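PDB 2JJQ: tRNA (uracil(54)-C(5))-methyltransferase from Pyrococcus abyssi, which catalyses the transfer of a methyl group from S-adenosyl-L-methionine to C5 of uridine 54 in tRNA, forming 5-methyluridine. Local coordinates for residues A[95-98]-A[99-103]; A[105-108]-A[109-112]; A[172-175]-A[176-180]; A[246-249]-A[250-254]. All coordinates share one frame; numbering follows the deposited sequence.

Interaction 1: residues A[95-98]-A[99-103]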
loop_
_atom_site.group_PDB
_atom_site.type_symbol
_atom_site.label_atom_id
_atom_site.label_comp_id
_atom_site.label_asym_id
_atom_site.label_seq_id
_atom_site.Cartn_x
_atom_site.Cartn_y
_atom_site.Cartn_z
ATOM N N LEU A 95 -17.253 -2.700 -8.938
ATOM C CA LEU A 95 -18.333 -2.307 -7.970
ATOM C C LEU A 95 -18.383 -0.808 -7.720
ATOM O O LEU A 95 -17.339 -0.179 -7.542
ATOM C CB LEU A 95 -18.116 -2.994 -6.628
ATOM C CG LEU A 95 -18.069 -4.526 -6.652
ATOM C CD1 LEU A 95 -17.732 -4.947 -5.231
ATOM C CD2 LEU A 95 -19.379 -5.133 -7.145
ATOM N N ASN A 96 -19.584 -0.246 -7.636
ATOM C CA ASN A 96 -19.760 1.165 -7.267
ATOM C C ASN A 96 -19.062 1.400 -5.944
ATOM O O ASN A 96 -19.070 0.534 -5.039
ATOM C CB ASN A 96 -21.225 1.459 -7.003
ATOM C CG ASN A 96 -22.028 1.521 -8.269
ATOM O OD1 ASN A 96 -21.545 1.932 -9.332
ATOM N ND2 ASN A 96 -23.295 1.144 -8.148
ATOM N N TYR A 97 -18.505 2.593 -5.825
ATOM C CA TYR A 97 -17.662 2.877 -4.637
ATOM C C TYR A 97 -18.435 2.803 -3.331
ATOM O O TYR A 97 -17.964 2.259 -2.302
ATOM C CB TYR A 97 -16.929 4.217 -4.810
ATOM C CG TYR A 97 -15.909 4.416 -3.714
ATOM C CD1 TYR A 97 -14.871 3.515 -3.566
ATOM C CD2 TYR A 97 -15.973 5.528 -2.866
ATOM C CE1 TYR A 97 -13.892 3.697 -2.566
ATOM C CE2 TYR A 97 -15.016 5.695 -1.855
ATOM C CZ TYR A 97 -13.989 4.773 -1.717
ATOM O OH TYR A 97 -13.064 4.921 -0.675
ATOM N N ASP A 98 -19.689 3.276 -3.355
ATOM C CA ASP A 98 -20.455 3.224 -2.109
ATOM C C ASP A 98 -20.651 1.774 -1.665
ATOM O O ASP A 98 -20.725 1.484 -0.456
ATOM C CB ASP A 98 -21.790 3.961 -2.238
ATOM C CG ASP A 98 -22.809 3.182 -3.037
ATOM O OD1 ASP A 98 -22.461 2.679 -4.105
ATOM O OD2 ASP A 98 -23.991 3.057 -2.620
ATOM N N TYR A 99 -20.760 0.866 -2.624
ATOM C CA TYR A 99 -20.923 -0.539 -2.242
ATOM C C TYR A 99 -19.597 -1.092 -1.737
ATOM O O TYR A 99 -19.576 -1.903 -0.807
ATOM C CB TYR A 99 -21.509 -1.443 -3.335
ATOM C CG TYR A 99 -21.720 -2.819 -2.745
ATOM C CD1 TYR A 99 -22.671 -3.019 -1.750
ATOM C CD2 TYR A 99 -20.887 -3.868 -3.058
ATOM C CE1 TYR A 99 -22.811 -4.225 -1.133
ATOM C CE2 TYR A 99 -21.044 -5.128 -2.424
ATOM C CZ TYR A 99 -21.995 -5.271 -1.465
ATOM O OH TYR A 99 -22.218 -6.479 -0.790
ATOM N N GLN A 100 -18.492 -0.716 -2.382
ATOM C CA GLN A 100 -17.189 -1.134 -1.807
ATOM C C GLN A 100 -17.164 -0.771 -0.323
ATOM O O GLN A 100 -16.703 -1.566 0.474
ATOM C CB GLN A 100 -16.037 -0.428 -2.541
ATOM C CG GLN A 100 -15.866 -0.948 -3.966
ATOM C CD GLN A 100 -14.680 -0.296 -4.625
ATOM O OE1 GLN A 100 -13.691 0.003 -3.952
ATOM N NE2 GLN A 100 -14.790 -0.006 -5.917
ATOM N N LEU A 101 -17.586 0.442 0.050
ATOM C CA LEU A 101 -17.500 0.849 1.456
ATOM C C LEU A 101 -18.454 0.042 2.349
ATOM O O LEU A 101 -18.137 -0.288 3.486
ATOM C CB LEU A 101 -17.819 2.357 1.589
ATOM C CG LEU A 101 -16.835 3.254 0.871
ATOM C CD1 LEU A 101 -17.410 4.770 0.990
ATOM C CD2 LEU A 101 -15.433 3.120 1.436
ATOM N N GLU A 102 -19.624 -0.300 1.808
ATOM C CA GLU A 102 -20.593 -1.113 2.535
ATOM C C GLU A 102 -19.999 -2.516 2.785
ATOM O O GLU A 102 -20.121 -3.056 3.879
ATOM C CB GLU A 102 -21.892 -1.198 1.714
ATOM C CG GLU A 102 -22.928 -2.108 2.331
ATOM C CD GLU A 102 -24.220 -2.190 1.507
ATOM O OE1 GLU A 102 -24.709 -1.145 1.015
ATOM O OE2 GLU A 102 -24.770 -3.309 1.382
ATOM N N PHE A 103 -19.346 -3.086 1.779
ATOM C CA PHE A 103 -18.702 -4.381 1.915
ATOM C C PHE A 103 -17.650 -4.327 3.039
ATOM O O PHE A 103 -17.535 -5.266 3.842
ATOM C CB PHE A 103 -18.030 -4.765 0.579
ATOM C CG PHE A 103 -16.946 -5.833 0.720
ATOM C CD1 PHE A 103 -17.297 -7.157 0.786
ATOM C CD2 PHE A 103 -15.587 -5.495 0.779
ATOM C CE1 PHE A 103 -16.332 -8.148 0.891
ATOM C CE2 PHE A 103 -14.604 -6.454 0.899
ATOM C CZ PHE A 103 -14.981 -7.822 1.002
HETATM O O HOH W 1 -24.518 -0.141 -1.991
#

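Interaction 2: residues A[105-108]-A[109-112]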
loop_
_atom_site.group_PDB
_atom_site.type_symbol
_atom_site.label_atom_id
_atom_site.label_comp_id
_atom_site.label_asym_id
_atom_site.label_seq_id
_atom_site.Cartn_x
_atom_site.Cartn_y
_atom_site.Cartn_z
ATOM N N ARG A 105 -17.510 -2.160 5.607
ATOM C CA ARG A 105 -18.207 -2.043 6.903
ATOM C C ARG A 105 -18.657 -3.392 7.416
ATOM O O ARG A 105 -18.414 -3.743 8.563
ATOM C CB ARG A 105 -19.376 -1.068 6.826
ATOM C CG ARG A 105 -18.861 0.323 6.703
ATOM C CD ARG A 105 -19.978 1.270 7.008
ATOM N NE ARG A 105 -21.004 1.131 5.998
ATOM C CZ ARG A 105 -21.095 1.924 4.935
ATOM N NH1 ARG A 105 -20.212 2.904 4.764
ATOM N NH2 ARG A 105 -22.068 1.735 4.055
ATOM N N LYS A 106 -19.292 -4.150 6.551
ATOM C CA LYS A 106 -19.817 -5.460 6.922
ATOM C C LYS A 106 -18.693 -6.437 7.313
ATOM O O LYS A 106 -18.769 -7.144 8.336
ATOM C CB LYS A 106 -20.632 -6.008 5.756
ATOM C CG LYS A 106 -22.023 -5.344 5.613
ATOM C CD LYS A 106 -22.699 -5.889 4.338
ATOM C CE LYS A 106 -24.067 -5.234 4.000
ATOM N NZ LYS A 106 -24.980 -5.040 5.196
ATOM N N LYS A 107 -17.634 -6.464 6.500
ATOM C CA LYS A 107 -16.452 -7.283 6.801
ATOM C C LYS A 107 -15.825 -6.988 8.157
ATOM O O LYS A 107 -15.550 -7.913 8.945
ATOM C CB LYS A 107 -15.424 -7.101 5.686
ATOM C CG LYS A 107 -14.166 -7.916 5.922
ATOM C CD LYS A 107 -13.276 -7.702 4.693
ATOM C CE LYS A 107 -11.878 -8.164 4.927
ATOM N NZ LYS A 107 -11.024 -7.921 3.681
ATOM N N LEU A 108 -15.637 -5.692 8.469
ATOM C CA LEU A 108 -15.056 -5.293 9.762
ATOM C C LEU A 108 -15.963 -5.685 10.917
ATOM O O LEU A 108 -15.473 -6.136 11.968
ATOM C CB LEU A 108 -14.791 -3.766 9.831
ATOM C CG LEU A 108 -13.595 -3.372 8.929
ATOM C CD1 LEU A 108 -13.530 -1.846 8.831
ATOM C CD2 LEU A 108 -12.285 -3.992 9.487
ATOM N N LYS A 109 -17.249 -5.449 10.762
ATOM C CA LYS A 109 -18.190 -5.838 11.822
ATOM C C LYS A 109 -18.123 -7.349 12.065
ATOM O O LYS A 109 -18.087 -7.779 13.202
ATOM C CB LYS A 109 -19.625 -5.420 11.464
ATOM C CG LYS A 109 -20.628 -5.716 12.593
ATOM C CD LYS A 109 -21.987 -5.034 12.308
ATOM C CE LYS A 109 -22.740 -5.702 11.174
ATOM N NZ LYS A 109 -23.980 -4.901 10.803
ATOM N N ARG A 110 -18.080 -8.162 10.998
ATOM C CA ARG A 110 -17.895 -9.646 11.117
ATOM C C ARG A 110 -16.642 -10.050 11.886
ATOM O O ARG A 110 -16.679 -10.921 12.778
ATOM C CB ARG A 110 -17.755 -10.320 9.720
ATOM C CG ARG A 110 -18.961 -10.159 8.754
ATOM C CD ARG A 110 -19.037 -11.213 7.637
ATOM N NE ARG A 110 -18.120 -10.986 6.520
ATOM C CZ ARG A 110 -18.428 -10.275 5.435
ATOM N NH1 ARG A 110 -19.631 -9.696 5.353
ATOM N NH2 ARG A 110 -17.545 -10.150 4.421
ATOM N N ILE A 111 -15.513 -9.423 11.546
ATOM C CA ILE A 111 -14.230 -9.751 12.155
ATOM C C ILE A 111 -14.052 -9.231 13.589
ATOM O O ILE A 111 -13.578 -9.953 14.467
ATOM C CB ILE A 111 -13.088 -9.242 11.227
ATOM C CG1 ILE A 111 -13.106 -10.049 9.906
ATOM C CG2 ILE A 111 -11.694 -9.259 11.968
ATOM C CD1 ILE A 111 -12.212 -9.414 8.762
ATOM N N LEU A 112 -14.418 -7.975 13.808
ATOM C CA LEU A 112 -14.178 -7.309 15.080
ATOM C C LEU A 112 -15.348 -7.454 16.066
ATOM O O LEU A 112 -15.155 -7.246 17.243
ATOM C CB LEU A 112 -14.060 -5.832 14.826
ATOM C CG LEU A 112 -12.677 -5.211 14.558
ATOM C CD1 LEU A 112 -11.576 -6.181 14.403
ATOM C CD2 LEU A 112 -12.715 -4.130 13.485
#

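Interaction 3: residues A[172-175]-A[176-180]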
loop_
_atom_site.group_PDB
_atom_site.type_symbol
_atom_site.label_atom_id
_atom_site.label_comp_id
_atom_site.label_asym_id
_atom_site.label_seq_id
_atom_site.Cartn_x
_atom_site.Cartn_y
_atom_site.Cartn_z
ATOM N N LYS A 172 7.780 4.313 -24.518
ATOM C CA LYS A 172 7.731 3.648 -25.829
ATOM C C LYS A 172 8.706 4.328 -26.814
ATOM O O LYS A 172 9.439 3.662 -27.538
ATOM C CB LYS A 172 6.280 3.640 -26.352
ATOM C CG LYS A 172 5.443 2.593 -25.628
ATOM C CD LYS A 172 4.016 2.733 -26.030
ATOM C CE LYS A 172 3.191 1.652 -25.435
ATOM N NZ LYS A 172 1.732 2.002 -25.529
ATOM N N GLU A 173 8.759 5.660 -26.783
ATOM C CA GLU A 173 9.707 6.410 -27.642
ATOM C C GLU A 173 11.160 6.109 -27.334
ATOM O O GLU A 173 11.967 5.884 -28.248
ATOM C CB GLU A 173 9.507 7.897 -27.473
ATOM C CG GLU A 173 8.265 8.452 -28.112
ATOM C CD GLU A 173 7.967 9.853 -27.566
ATOM O OE1 GLU A 173 8.879 10.463 -26.953
ATOM O OE2 GLU A 173 6.820 10.336 -27.725
ATOM N N PHE A 174 11.483 6.096 -26.032
ATOM C CA PHE A 174 12.793 5.729 -25.487
ATOM C C PHE A 174 13.218 4.337 -25.965
ATOM O O PHE A 174 14.335 4.149 -26.482
ATOM C CB PHE A 174 12.699 5.743 -23.934
ATOM C CG PHE A 174 14.012 5.600 -23.203
ATOM C CD1 PHE A 174 15.172 6.260 -23.632
ATOM C CD2 PHE A 174 14.063 4.870 -21.994
ATOM C CE1 PHE A 174 16.373 6.128 -22.940
ATOM C CE2 PHE A 174 15.250 4.740 -21.286
ATOM C CZ PHE A 174 16.436 5.366 -21.756
ATOM N N ILE A 175 12.329 3.372 -25.775
ATOM C CA ILE A 175 12.609 2.021 -26.130
ATOM C C ILE A 175 12.793 1.981 -27.651
ATOM O O ILE A 175 13.680 1.318 -28.164
ATOM C CB ILE A 175 11.425 1.089 -25.759
ATOM C CG1 ILE A 175 11.434 0.809 -24.244
ATOM C CG2 ILE A 175 11.605 -0.275 -26.430
ATOM C CD1 ILE A 175 10.157 0.177 -23.725
ATOM N N GLU A 176 11.916 2.659 -28.362
ATOM C CA GLU A 176 11.944 2.506 -29.819
ATOM C C GLU A 176 13.184 3.179 -30.376
ATOM O O GLU A 176 13.905 2.625 -31.236
ATOM C CB GLU A 176 10.702 3.096 -30.456
ATOM C CG GLU A 176 10.857 3.257 -31.993
ATOM C CD GLU A 176 9.577 3.702 -32.637
ATOM O OE1 GLU A 176 8.510 3.207 -32.186
ATOM O OE2 GLU A 176 9.627 4.535 -33.583
ATOM N N GLU A 177 13.447 4.390 -29.918
ATOM C CA GLU A 177 14.492 5.185 -30.562
ATOM C C GLU A 177 15.872 4.855 -30.103
ATOM O O GLU A 177 16.829 5.112 -30.847
ATOM C CB GLU A 177 14.272 6.686 -30.403
ATOM C CG GLU A 177 12.947 7.147 -30.898
ATOM C CD GLU A 177 12.733 8.614 -30.587
ATOM O OE1 GLU A 177 13.750 9.348 -30.496
ATOM O OE2 GLU A 177 11.551 9.017 -30.464
ATOM N N GLU A 178 16.001 4.277 -28.908
ATOM C CA GLU A 178 17.290 3.841 -28.411
ATOM C C GLU A 178 17.442 2.327 -28.559
ATOM O O GLU A 178 18.450 1.775 -28.124
ATOM C CB GLU A 178 17.489 4.248 -26.930
ATOM C CG GLU A 178 17.535 5.764 -26.711
ATOM C CD GLU A 178 18.756 6.446 -27.385
ATOM O OE1 GLU A 178 19.794 5.776 -27.620
ATOM O OE2 GLU A 178 18.651 7.664 -27.675
ATOM N N LYS A 179 16.433 1.681 -29.160
ATOM C CA LYS A 179 16.439 0.222 -29.436
ATOM C C LYS A 179 16.804 -0.540 -28.166
ATOM O O LYS A 179 17.799 -1.287 -28.087
ATOM C CB LYS A 179 17.370 -0.098 -30.619
ATOM C CG LYS A 179 16.923 0.606 -31.919
ATOM C CD LYS A 179 15.450 0.210 -32.314
ATOM C CE LYS A 179 14.973 0.930 -33.595
ATOM N NZ LYS A 179 13.485 1.108 -33.667
ATOM N N ILE A 180 16.008 -0.304 -27.127
ATOM C CA ILE A 180 16.314 -0.920 -25.846
ATOM C C ILE A 180 15.741 -2.341 -25.748
ATOM O O ILE A 180 14.555 -2.557 -26.001
ATOM C CB ILE A 180 15.728 -0.071 -24.696
ATOM C CG1 ILE A 180 16.196 1.387 -24.837
ATOM C CG2 ILE A 180 16.091 -0.698 -23.357
ATOM C CD1 ILE A 180 15.741 2.291 -23.661
#

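Interaction 4: residues A[246-249]-A[250-254]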
loop_
_atom_site.group_PDB
_atom_site.type_symbol
_atom_site.label_atom_id
_atom_site.label_comp_id
_atom_site.label_asym_id
_atom_site.label_seq_id
_atom_site.Cartn_x
_atom_site.Cartn_y
_atom_site.Cartn_z
ATOM N N GLU A 246 21.951 2.587 -9.474
ATOM C CA GLU A 246 23.073 2.750 -10.366
ATOM C C GLU A 246 23.328 4.219 -10.712
ATOM O O GLU A 246 24.489 4.665 -10.764
ATOM C CB GLU A 246 22.832 1.898 -11.597
ATOM C CG GLU A 246 23.914 1.948 -12.659
ATOM C CD GLU A 246 25.219 1.291 -12.230
ATOM O OE1 GLU A 246 25.219 0.534 -11.242
ATOM O OE2 GLU A 246 26.238 1.549 -12.913
ATOM N N ARG A 247 22.274 4.954 -11.037
ATOM C CA ARG A 247 22.439 6.380 -11.407
ATOM C C ARG A 247 21.098 7.047 -11.253
ATOM O O ARG A 247 20.059 6.382 -11.406
ATOM C CB ARG A 247 22.891 6.459 -12.894
ATOM C CG ARG A 247 23.319 7.908 -13.328
ATOM C CD ARG A 247 24.321 7.784 -14.512
ATOM N NE ARG A 247 24.644 9.128 -15.025
ATOM C CZ ARG A 247 25.449 9.326 -16.071
ATOM N NH1 ARG A 247 25.999 8.273 -16.680
ATOM N NH2 ARG A 247 25.696 10.546 -16.493
ATOM N N PHE A 248 21.123 8.343 -10.940
ATOM C CA PHE A 248 19.949 9.182 -11.077
ATOM C C PHE A 248 20.324 10.485 -11.767
ATOM O O PHE A 248 21.500 10.896 -11.741
ATOM C CB PHE A 248 19.290 9.424 -9.671
ATOM C CG PHE A 248 20.119 10.300 -8.722
ATOM C CD1 PHE A 248 20.988 9.722 -7.788
ATOM C CD2 PHE A 248 19.989 11.668 -8.751
ATOM C CE1 PHE A 248 21.752 10.536 -6.905
ATOM C CE2 PHE A 248 20.706 12.494 -7.851
ATOM C CZ PHE A 248 21.600 11.891 -6.937
ATOM N N TRP A 249 19.337 11.096 -12.400
ATOM C CA TRP A 249 19.404 12.375 -13.073
ATOM C C TRP A 249 18.312 13.235 -12.418
ATOM O O TRP A 249 17.196 12.737 -12.108
ATOM C CB TRP A 249 19.122 12.221 -14.590
ATOM C CG TRP A 249 20.131 11.383 -15.361
ATOM C CD1 TRP A 249 21.126 11.854 -16.177
ATOM C CD2 TRP A 249 20.186 9.937 -15.456
ATOM N NE1 TRP A 249 21.826 10.803 -16.723
ATOM C CE2 TRP A 249 21.260 9.617 -16.314
ATOM C CE3 TRP A 249 19.402 8.893 -14.927
ATOM C CZ2 TRP A 249 21.605 8.299 -16.642
ATOM C CZ3 TRP A 249 19.782 7.545 -15.221
ATOM C CH2 TRP A 249 20.865 7.276 -16.084
ATOM N N GLY A 250 18.615 14.494 -12.157
ATOM C CA GLY A 250 17.653 15.375 -11.494
ATOM C C GLY A 250 17.731 15.160 -10.001
ATOM O O GLY A 250 18.815 14.970 -9.454
ATOM N N LYS A 251 16.582 15.204 -9.322
ATOM C CA LYS A 251 16.586 15.200 -7.864
ATOM C C LYS A 251 16.895 13.822 -7.293
ATOM O O LYS A 251 16.430 12.795 -7.814
ATOM C CB LYS A 251 15.217 15.653 -7.324
ATOM C CG LYS A 251 14.848 17.074 -7.653
ATOM C CD LYS A 251 13.499 17.472 -7.051
ATOM C CE LYS A 251 12.828 18.576 -7.914
ATOM N NZ LYS A 251 12.189 19.684 -7.131
ATOM N N GLU A 252 17.709 13.791 -6.249
ATOM C CA GLU A 252 17.987 12.524 -5.610
ATOM C C GLU A 252 16.683 11.985 -4.970
ATOM O O GLU A 252 16.452 10.782 -4.926
ATOM C CB GLU A 252 19.045 12.687 -4.542
ATOM C CG GLU A 252 19.491 11.380 -3.950
ATOM C CD GLU A 252 20.508 11.552 -2.863
ATOM O OE1 GLU A 252 20.669 12.675 -2.374
ATOM O OE2 GLU A 252 21.125 10.524 -2.460
ATOM N N PHE A 253 15.848 12.884 -4.468
ATOM C CA PHE A 253 14.572 12.429 -3.842
ATOM C C PHE A 253 13.463 13.316 -4.356
ATOM O O PHE A 253 13.687 14.525 -4.558
ATOM C CB PHE A 253 14.558 12.580 -2.312
ATOM C CG PHE A 253 15.656 11.910 -1.608
ATOM C CD1 PHE A 253 15.532 10.597 -1.225
ATOM C CD2 PHE A 253 16.824 12.602 -1.304
ATOM C CE1 PHE A 253 16.587 9.937 -0.514
ATOM C CE2 PHE A 253 17.857 11.953 -0.600
ATOM C CZ PHE A 253 17.732 10.658 -0.216
ATOM N N ILE A 254 12.269 12.768 -4.583
ATOM C CA ILE A 254 11.129 13.692 -4.647
ATOM C C ILE A 254 10.451 13.798 -3.276
ATOM O O ILE A 254 10.823 13.087 -2.327
ATOM C CB ILE A 254 10.092 13.301 -5.728
ATOM C CG1 ILE A 254 9.488 11.919 -5.412
ATOM C CG2 ILE A 254 10.818 13.353 -7.156
ATOM C CD1 ILE A 254 8.237 11.566 -6.306
#

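Interaction 1: residues A[95-98]-A[99-103]
Leu101 lies against the ring of Tyr97, one helical turn earlier, in a CH-pi contact: Leu101 CG stands 4.3 Å from the ring centroid, over the face but shifted toward the rim. The two Leu101 methyl groups spread along the ring, CD1 approaching Tyr97 CE2 at 3.8 Å and CD2 reaching the phenol end, 3.6 Å from Tyr97 OH. Tyr97 has CG anti to its own N (chi1 -171°), which offers one ring face to Leu101 and the edge to Gln100 OE1, 3.7 Å from Tyr97 CD1. Ring and amide planes are almost perpendicular, at 83°. The same amide turns its other end back to the chain before the helix: Gln100 NE2 donates to Leu95 O over 3.0 Å, in a fairly straight bond that lies close to the amide plane. The contact spans the start of helix 97-112: Leu95 lies in the chain leading in and Asn96 is at the N-cap position, where its carbonyl O accepts from Gln100 N while its side chain makes no capping bond. Outside partners fix both polar ends of the packed side, Tyr97 OH bonding to Asp410 and to Ser121 N, and Gln100 OE1 to His414 N. Leu95 CD1 meets the Tyr99 ring at its edge, 4.0 Å from Tyr99 CD2, and Leu28 of strand 24-28 touches both residues. The solvent side is looser. There the carboxylates of Asp98 and Glu102 stay 5.6 Å apart, from Asp98 OD2 to Glu102 OE1, and one water spans them, donating to Glu102 OE1 and weakly to Asp98 OD2.

Interaction 2: residues A[105-108]-A[109-112]
Arg110 folds its guanidinium back over the helix that carries it, one face resting on Lys107 CA, which stands 3.8 Å above the plane and over its centre. A bend at chi3 (-78°) turns the group toward the preceding turn, where Arg110 NH1 comes within 3.8 Å of Lys106 CB and Arg110 NH2 within 3.9 Å of Lys107 CB. Next to it, Lys107 and Ile111 run side by side in the same direction, Ile111 CD1 lying 3.8 Å from Lys107 CG. Leu108 and Leu112 are likewise aligned, their CD2 methyls 4.0 Å apart. All three pairings lie along the last turns of helix 97-112, and for the Lys107/Ile111 and Leu108/Leu112 pairs the regular i to i+4 backbone bonds, such as Leu112 N to Leu108 O at 2.8 Å, set the spacing. Farther out, the basic groups find acceptors at Asp30 and Pro416. Asp30 takes Arg110 NH2 through its carboxylate, in a salt bridge, and Lys107 NZ through its carbonyl, while Lys107 NZ also bonds to Pro416 O. The leucines instead meet the methyltransferase sheet, both touching Leu420 of strand 419-424, while Pro389 and Phe392 of helix 389-398 pack against Leu108 and Leu112 respectively.

Interaction 3: residues A[172-175]-A[176-180]
Phe174 and Ile180 make the main apolar contact, a CH-pi interaction in which the terminal methyl of the isoleucine sits squarely over the ring. Ile180 CD1 is 3.5 Å from the ring centroid and 13° off the ring normal, a snug fit. Phe174 places CG anti to its N (chi1 -171°), which swings the ring toward the end of the helix. Glu178 meets the same ring obliquely through its aliphatic part, CG lying 3.9 Å from Phe174 CD1.

Backbone bonding changes character along the segment. Three i to i+4 bonds run up to Glu178 N, which donates to Phe174 O. Lys179 then turns to a positive phi of 50° in a Schellman motif: Ile180 N reaches back to Ile175 O over 3.0 Å, on a lone pair, Lys179 N bonds weakly to Glu176 O, and Ile175 CG1 lies 4.4 Å from Ile180 CB. Lys179 also curls its long side chain so that NZ donates to Glu176 O at 2.9 Å.

Among the charged groups, Glu173 and Glu177 lie alongside one another with Glu173 OE1 and Glu177 OE2 4.6 Å apart, where some repulsion is likely. The Glu178 carboxylate is bonded through OE2 to Tyr223 OH, and that tyrosine's ring also meets Phe174.

The C-terminal part of the helix packs against Leu192 of strand 192-199, which Ile175 and Ile180 both touch, while Pro218 and Pro220 of a loop pack on Phe174.

Interaction 4: residues A[246-249]-A[250-254]
At the turn leading out of strand 244-250, an edge strand of a mixed five-stranded sheet, the ring of Phe248 packs against the chain. Glu252 lies across one face of that ring: its CA makes a CH-pi contact 3.9 Å from the centroid, displaced toward the rim, and CB follows at 3.6 Å from Phe248 CZ. The extended Glu252 side chain carries its carboxylate plane nearly parallel to the ring, 7° from it, with CG 3.8 Å from Phe248 CE1. At the ring edge, in its plane, stands the carbonyl O of Gly250, 3.5 Å from Phe248 CE2. Phe248 adopts chi1 69°, CG set between the backbone N and the carbonyl carbon, which directs the ring at the chain as it turns. Gly250 makes that turn with a positive phi, a conformation in which a side chain would collide with Trp249 O. Strand 228-233 supplies hydrogen bonds, Tyr230 OH with Glu252 O and Ser228 OG with Lys251 O, and the Tyr230 ring also meets Phe248. Earlier in the strand a classic beta bulge sets Glu246 and Arg247 opposite the single residue Trp231. The arrangement is that of a sheet-edge strand leaving its sheet through a glycine and entering the short loop before strand 254-258, with an aromatic side chain packed on the departing backbone.

Interactions 1 and 2 occupy the two ends of a single helix, 97-112, and touch through Phe103 and Arg110, whereas interactions 3 and 4 lie on other elements, their nearest atoms about 7 Å apart. Interactions 1 and 3 are both partly buried and both set an aliphatic group over an aromatic face, one at a helix start, the other at a helix end. Interactions 2 and 4 are surface contacts with contrasting chemistry: a guanidinium laid on its own helix beside aliphatic i to i+4 pairs, and an aromatic ring against turning backbone. Interaction 1 lies nearest a cysteine thought, by similarity, to bind the [4Fe-4S] cluster, interaction 2 nearer the predicted catalytic residues, while interaction 4 is remote from known sites.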